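Local coordinates for tyrosine-protein phosphatase YwqE (Bacillus subtilis, PDB 3QY7), which removes phosphate from tyrosine residues of its protein substrates, YwqD, YwqF and Ssb, as a manganese-dependent phosphatase of the CpsB/CapC family, at residues A[3-8]-A[133-138]; A[40-45]-A[106-111]. All coordinates share one frame; numbering follows the deposited sequence.

Contact 1: A[3-8]-A[133-138]; sequences DIHCHI and VIAHPE. With FE (Fe (III) ion), chain C; FE (Fe (III) ion), chain B.
His5 and His136 meet at their imidazoles while serving different metals: His5 CE1 lies 3.9 Å from His136 CD2, and the two side chains are set obliquely to one another. The methyl of Ala135 fills in beside them, its CB 4.0 Å from His5 CE1. No hydrogen bond crosses the contact; what couples the segments is the pair of iron(III) ions modelled here. The chain C iron is bound by His5 NE2 at 2.1 Å and also by His7 NE2, and the two nitrogens subtend about 96° at the metal, a cis pair. The chain B iron takes His136 NE2 at 2.2 Å. One water sits between the ions, 1.9 Å from the chain C iron and 2.0 Å from the chain B iron, with a metal–oxygen–metal angle near 125°. This is the geometry of a bridged binuclear centre, whose ions are 3.5 Å apart from FE of chain C to FE of chain B. A second water is bound to the chain B iron. Glu80 bridges the same two metals, Asp194 joins the chain C site and Glu108 the chain B site.

Second-shell bonds fix the rotation of the metal-binding rings. His5 ND1 is hydrogen-bonded to Gln161, and His7 ND1 to Asp13, so each ring is held at the nitrogen remote from the iron. His136 reaches its ion from a left-handed backbone conformation, and a chi1 of 49°, which leaves CG flanked by both N and C of its own backbone, swings the ring toward the iron.

His136 directly follows the end of strand 131-135, and the 3-8 segment leaves strand 2-3. Ile4 and His5 pack against strand 190-192, while Val133 and His136 touch strand 159-163.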
loop_
_atom_site.group_PDB
_atom_site.type_symbol
_atom_site.label_atom_id
_atom_site.label_comp_id
_atom_site.label_asym_id
_atom_site.label_seq_id
_atom_site.Cartn_x
_atom_site.Cartn_y
_atom_site.Cartn_z
ATOM N N ASP A 3 -8.213 -2.723 -2.491
ATOM C CA ASP A 3 -6.757 -2.742 -2.707
ATOM C C ASP A 3 -6.250 -1.340 -2.419
ATOM O O ASP A 3 -6.663 -0.393 -3.080
ATOM C CB ASP A 3 -6.481 -3.143 -4.161
ATOM C CG ASP A 3 -5.011 -3.408 -4.444
ATOM O OD1 ASP A 3 -4.291 -3.836 -3.516
ATOM O OD2 ASP A 3 -4.591 -3.192 -5.606
ATOM N N ILE A 4 -5.374 -1.205 -1.418
ATOM C CA ILE A 4 -4.985 0.127 -0.932
ATOM C C ILE A 4 -3.704 0.707 -1.540
ATOM O O ILE A 4 -3.289 1.806 -1.165
ATOM C CB ILE A 4 -4.894 0.202 0.622
ATOM C CG1 ILE A 4 -3.724 -0.628 1.179
ATOM C CG2 ILE A 4 -6.216 -0.214 1.238
ATOM C CD1 ILE A 4 -3.213 -0.083 2.527
ATOM N N HIS A 5 -3.057 -0.052 -2.428
ATOM C CA HIS A 5 -1.782 0.362 -3.041
ATOM C C HIS A 5 -1.738 -0.228 -4.447
ATOM O O HIS A 5 -1.711 -1.443 -4.605
ATOM C CB HIS A 5 -0.622 -0.145 -2.159
ATOM C CG HIS A 5 0.755 0.227 -2.634
ATOM N ND1 HIS A 5 1.847 0.139 -1.800
ATOM C CD2 HIS A 5 1.218 0.714 -3.812
ATOM C CE1 HIS A 5 2.935 0.520 -2.456
ATOM N NE2 HIS A 5 2.580 0.884 -3.672
ATOM N N CYS A 6 -1.765 0.630 -5.466
ATOM C CA CYS A 6 -1.903 0.150 -6.844
ATOM C C CYS A 6 -1.533 1.250 -7.827
ATOM O O CYS A 6 -1.917 2.411 -7.659
ATOM C CB CYS A 6 -3.344 -0.296 -7.081
ATOM S SG CYS A 6 -3.550 -1.266 -8.583
ATOM N N HIS A 7 -0.775 0.885 -8.853
ATOM C CA HIS A 7 -0.309 1.849 -9.828
ATOM C C HIS A 7 -1.069 1.661 -11.124
ATOM O O HIS A 7 -0.503 1.406 -12.197
ATOM C CB HIS A 7 1.214 1.726 -9.958
ATOM C CG HIS A 7 1.919 1.972 -8.667
ATOM N ND1 HIS A 7 2.429 3.208 -8.330
ATOM C CD2 HIS A 7 2.129 1.171 -7.598
ATOM C CE1 HIS A 7 2.971 3.134 -7.125
ATOM N NE2 HIS A 7 2.789 1.917 -6.651
ATOM N N ILE A 8 -2.395 1.797 -11.005
ATOM C CA ILE A 8 -3.326 1.601 -12.112
ATOM C C ILE A 8 -3.548 2.867 -12.959
ATOM O O ILE A 8 -3.943 2.760 -14.118
ATOM C CB ILE A 8 -4.683 1.009 -11.623
ATOM C CG1 ILE A 8 -5.494 0.445 -12.797
ATOM C CG2 ILE A 8 -5.482 2.058 -10.843
ATOM C CD1 ILE A 8 -6.676 -0.405 -12.336
ATOM N N VAL A 133 1.275 4.664 7.070
ATOM C CA VAL A 133 1.324 3.278 6.618
ATOM C C VAL A 133 2.587 3.093 5.815
ATOM O O VAL A 133 2.743 3.693 4.735
ATOM C CB VAL A 133 0.109 2.923 5.749
ATOM C CG1 VAL A 133 0.162 1.422 5.354
ATOM C CG2 VAL A 133 -1.188 3.195 6.537
ATOM N N ILE A 134 3.484 2.261 6.340
ATOM C CA ILE A 134 4.756 1.972 5.669
ATOM C C ILE A 134 4.492 1.045 4.491
ATOM O O ILE A 134 3.945 -0.051 4.682
ATOM C CB ILE A 134 5.731 1.288 6.655
ATOM C CG1 ILE A 134 6.034 2.252 7.815
ATOM C CG2 ILE A 134 7.053 0.899 5.941
ATOM C CD1 ILE A 134 6.643 1.575 9.042
ATOM N N ALA A 135 4.890 1.491 3.305
ATOM C CA ALA A 135 4.768 0.677 2.086
ATOM C C ALA A 135 5.817 -0.435 2.094
ATOM O O ALA A 135 6.998 -0.197 2.353
ATOM C CB ALA A 135 4.902 1.529 0.858
ATOM N N HIS A 136 5.343 -1.644 1.809
ATOM C CA HIS A 136 6.183 -2.824 1.587
ATOM C C HIS A 136 7.454 -2.866 2.437
ATOM O O HIS A 136 8.550 -2.859 1.890
ATOM C CB HIS A 136 6.519 -3.007 0.101
ATOM C CG HIS A 136 7.019 -1.769 -0.574
ATOM N ND1 HIS A 136 8.256 -1.215 -0.308
ATOM C CD2 HIS A 136 6.449 -0.978 -1.515
ATOM C CE1 HIS A 136 8.421 -0.144 -1.061
ATOM N NE2 HIS A 136 7.344 0.018 -1.809
ATOM N N PRO A 137 7.299 -2.939 3.761
ATOM C CA PRO A 137 8.496 -2.964 4.604
ATOM C C PRO A 137 9.365 -4.193 4.322
ATOM O O PRO A 137 10.591 -4.131 4.535
ATOM C CB PRO A 137 7.927 -3.001 6.031
ATOM C CG PRO A 137 6.548 -3.600 5.865
ATOM C CD PRO A 137 6.065 -3.004 4.567
ATOM N N GLU A 138 8.749 -5.279 3.839
ATOM C CA GLU A 138 9.491 -6.516 3.498
ATOM C C GLU A 138 10.504 -6.326 2.362
ATOM O O GLU A 138 11.456 -7.109 2.226
ATOM C CB GLU A 138 8.513 -7.674 3.190
ATOM C CG GLU A 138 7.909 -7.709 1.751
ATOM C CD GLU A 138 6.764 -6.723 1.497
ATOM O OE1 GLU A 138 6.118 -6.872 0.449
ATOM O OE2 GLU A 138 6.493 -5.820 2.314
HETATM FE FE FE C . 4.083 1.107 -5.164
HETATM FE FE FE B . 7.154 1.389 -3.535
HETATM O O HOH W 1 8.593 -0.002 -4.523
HETATM O O HOH W 2 5.473 0.375 -4.142
#

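Contact 2: A[40-45]-A[106-111]; sequences TPHHNN and LIEFPF. With FE (Fe (III) ion), chain B.
Thr40 and Leu106 set their side chains at about a right angle, the methyl of one against a methyl of the other: Thr40 CG2 lies 3.9 Å from Leu106 CD2. Thr40 CB, at 4.0 Å from Leu106 CD2, meets the same methyl, so one leucine branch does the touching. Leu106 CG lies opposite the backbone N (chi1 -174°) and CD2 continues the chain anti to CA, which makes this methyl the leading one. Thr40 OG1 is engaged elsewhere, hydrogen-bonded to the backbone N of Cys6.

Further along, the segments spread, from 8.1 Å between Thr40 CA and Leu106 CA to 9.5 Å between His42 CA and Glu108 CA. This widening is at the metal end of a TIM-barrel-like, PHP-type fold: Glu108 closes strand 104-108 and extends its side chain into the binuclear site. There OE1 of Glu108 binds the chain B iron at 2.1 Å, whereas OE2 stays 4.0 Å from that FE, which makes the carboxylate monodentate. A salt bridge from Arg82 holds OE2, and this second partner should fix the turn of the carboxylate about its metal bond.

The His42 ring presents its edge to Glu108 OE1, which lies near the ring plane; ring and carboxylate planes are 39° apart. His42 is a ligand of the neighbouring magnesium ion, and its ring stacks on His7.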
loop_
_atom_site.group_PDB
_atom_site.type_symbol
_atom_site.label_atom_id
_atom_site.label_comp_id
_atom_site.label_asym_id
_atom_site.label_seq_id
_atom_site.Cartn_x
_atom_site.Cartn_y
_atom_site.Cartn_z
ATOM N N THR A 40 -2.546 4.744 -6.074
ATOM C CA THR A 40 -1.468 5.364 -5.301
ATOM C C THR A 40 -0.263 5.652 -6.196
ATOM O O THR A 40 0.817 5.066 -5.979
ATOM C CB THR A 40 -1.023 4.488 -4.134
ATOM O OG1 THR A 40 -0.639 3.198 -4.623
ATOM C CG2 THR A 40 -2.158 4.313 -3.141
ATOM N N PRO A 41 -0.444 6.533 -7.199
ATOM C CA PRO A 41 0.705 6.905 -8.037
ATOM C C PRO A 41 1.796 7.528 -7.169
ATOM O O PRO A 41 1.490 8.157 -6.145
ATOM C CB PRO A 41 0.134 7.958 -8.983
ATOM C CG PRO A 41 -1.054 8.531 -8.271
ATOM C CD PRO A 41 -1.630 7.364 -7.500
ATOM N N HIS A 42 3.059 7.359 -7.567
ATOM C CA HIS A 42 4.124 8.013 -6.846
ATOM C C HIS A 42 3.880 9.517 -6.911
ATOM O O HIS A 42 3.452 9.990 -7.873
ATOM C CB HIS A 42 5.541 7.652 -7.396
ATOM C CG HIS A 42 5.914 6.212 -7.229
ATOM N ND1 HIS A 42 6.522 5.718 -6.104
ATOM C CD2 HIS A 42 5.766 5.170 -8.058
ATOM C CE1 HIS A 42 6.690 4.426 -6.232
ATOM N NE2 HIS A 42 6.234 4.059 -7.410
ATOM N N HIS A 43 4.156 10.245 -5.841
ATOM C CA HIS A 43 3.891 11.687 -5.860
ATOM C C HIS A 43 4.866 12.438 -6.777
ATOM O O HIS A 43 4.520 13.482 -7.325
ATOM C CB HIS A 43 3.845 12.274 -4.450
ATOM C CG HIS A 43 5.191 12.451 -3.826
ATOM N ND1 HIS A 43 5.697 13.687 -3.489
ATOM C CD2 HIS A 43 6.136 11.546 -3.479
ATOM C CE1 HIS A 43 6.899 13.538 -2.961
ATOM N NE2 HIS A 43 7.192 12.248 -2.945
ATOM N N ASN A 44 6.022 11.844 -6.987
ATOM C CA ASN A 44 7.028 12.282 -7.939
ATOM C C ASN A 44 7.320 11.189 -8.932
ATOM O O ASN A 44 7.421 10.086 -8.584
ATOM C CB ASN A 44 8.365 12.454 -7.243
ATOM C CG ASN A 44 8.433 13.649 -6.434
ATOM O OD1 ASN A 44 7.945 14.666 -6.816
ATOM N ND2 ASN A 44 9.055 13.549 -5.309
ATOM N N ASN A 45 7.478 11.542 -10.174
ATOM C CA ASN A 45 7.879 10.612 -11.183
ATOM C C ASN A 45 8.910 11.308 -12.066
ATOM O O ASN A 45 8.610 11.933 -13.057
ATOM C CB ASN A 45 6.664 10.119 -11.947
ATOM C CG ASN A 45 6.883 9.924 -13.401
ATOM O OD1 ASN A 45 7.606 9.089 -13.790
ATOM N ND2 ASN A 45 6.174 10.626 -14.178
ATOM N N LEU A 106 0.241 6.796 2.842
ATOM C CA LEU A 106 1.170 5.748 2.381
ATOM C C LEU A 106 2.554 6.331 2.168
ATOM O O LEU A 106 2.777 7.105 1.244
ATOM C CB LEU A 106 0.631 5.095 1.096
ATOM C CG LEU A 106 1.418 3.877 0.581
ATOM C CD1 LEU A 106 1.371 2.726 1.572
ATOM C CD2 LEU A 106 0.882 3.456 -0.775
ATOM N N ILE A 107 3.462 5.960 3.069
ATOM C CA ILE A 107 4.823 6.476 3.095
ATOM C C ILE A 107 5.772 5.341 2.745
ATOM O O ILE A 107 5.729 4.280 3.374
ATOM C CB ILE A 107 5.160 7.021 4.505
ATOM C CG1 ILE A 107 4.183 8.134 4.914
ATOM C CG2 ILE A 107 6.628 7.512 4.587
ATOM C CD1 ILE A 107 4.216 9.357 4.043
ATOM N N GLU A 108 6.631 5.588 1.766
ATOM C CA GLU A 108 7.594 4.603 1.284
ATOM C C GLU A 108 8.997 5.059 1.641
ATOM O O GLU A 108 9.365 6.192 1.342
ATOM C CB GLU A 108 7.487 4.482 -0.234
ATOM C CG GLU A 108 8.362 3.390 -0.843
ATOM C CD GLU A 108 8.710 3.649 -2.293
ATOM O OE1 GLU A 108 8.763 2.678 -3.081
ATOM O OE2 GLU A 108 8.926 4.815 -2.674
ATOM N N PHE A 109 9.755 4.166 2.274
ATOM C CA PHE A 109 11.193 4.368 2.529
ATOM C C PHE A 109 11.989 4.086 1.256
ATOM O O PHE A 109 11.623 3.226 0.473
ATOM C CB PHE A 109 11.687 3.423 3.637
ATOM C CG PHE A 109 11.007 3.597 4.972
ATOM C CD1 PHE A 109 10.592 4.856 5.418
ATOM C CD2 PHE A 109 10.804 2.501 5.803
ATOM C CE1 PHE A 109 9.976 5.005 6.656
ATOM C CE2 PHE A 109 10.199 2.633 7.059
ATOM C CZ PHE A 109 9.774 3.908 7.494
ATOM N N PRO A 110 13.111 4.794 1.061
ATOM C CA PRO A 110 14.042 4.356 0.033
ATOM C C PRO A 110 14.413 2.891 0.261
ATOM O O PRO A 110 14.430 2.428 1.401
ATOM C CB PRO A 110 15.257 5.255 0.266
ATOM C CG PRO A 110 15.134 5.734 1.651
ATOM C CD PRO A 110 13.660 5.887 1.874
ATOM N N PHE A 111 14.717 2.163 -0.809
ATOM C CA PHE A 111 14.833 0.710 -0.710
ATOM C C PHE A 111 15.953 0.222 0.227
ATOM O O PHE A 111 15.893 -0.892 0.738
ATOM C CB PHE A 111 14.987 0.077 -2.097
ATOM C CG PHE A 111 16.420 -0.099 -2.529
ATOM C CD1 PHE A 111 17.007 -1.364 -2.527
ATOM C CD2 PHE A 111 17.182 0.996 -2.923
ATOM C CE1 PHE A 111 18.331 -1.540 -2.928
ATOM C CE2 PHE A 111 18.515 0.835 -3.319
ATOM C CZ PHE A 111 19.088 -0.438 -3.323
HETATM FE FE FE B . 7.154 1.389 -3.535
HETATM O O HOH W 1 8.593 -0.002 -4.523
HETATM O O HOH W 2 5.473 0.375 -4.142
#

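In the fold
The two contacts have centres 9 Å apart and share one trinuclear metal centre at the C-terminal ends of the barrel strands. Along the chain the order is 3-8, 40-45, 106-111, 133-138, so contact 2 falls wholly between the halves of contact 1. Their later segments are linked through neighbouring parallel strands 104-108 and 131-135, with Val133 O 2.9 Å from Ile107 N. Their earlier ones meet as well, Cys6 O lying 2.9 Å from Thr40 N, a probable hydrogen bond. Both reach the chain B iron and the same two bound waters, so ligands far apart in sequence converge on the metal-dependent phosphatase site.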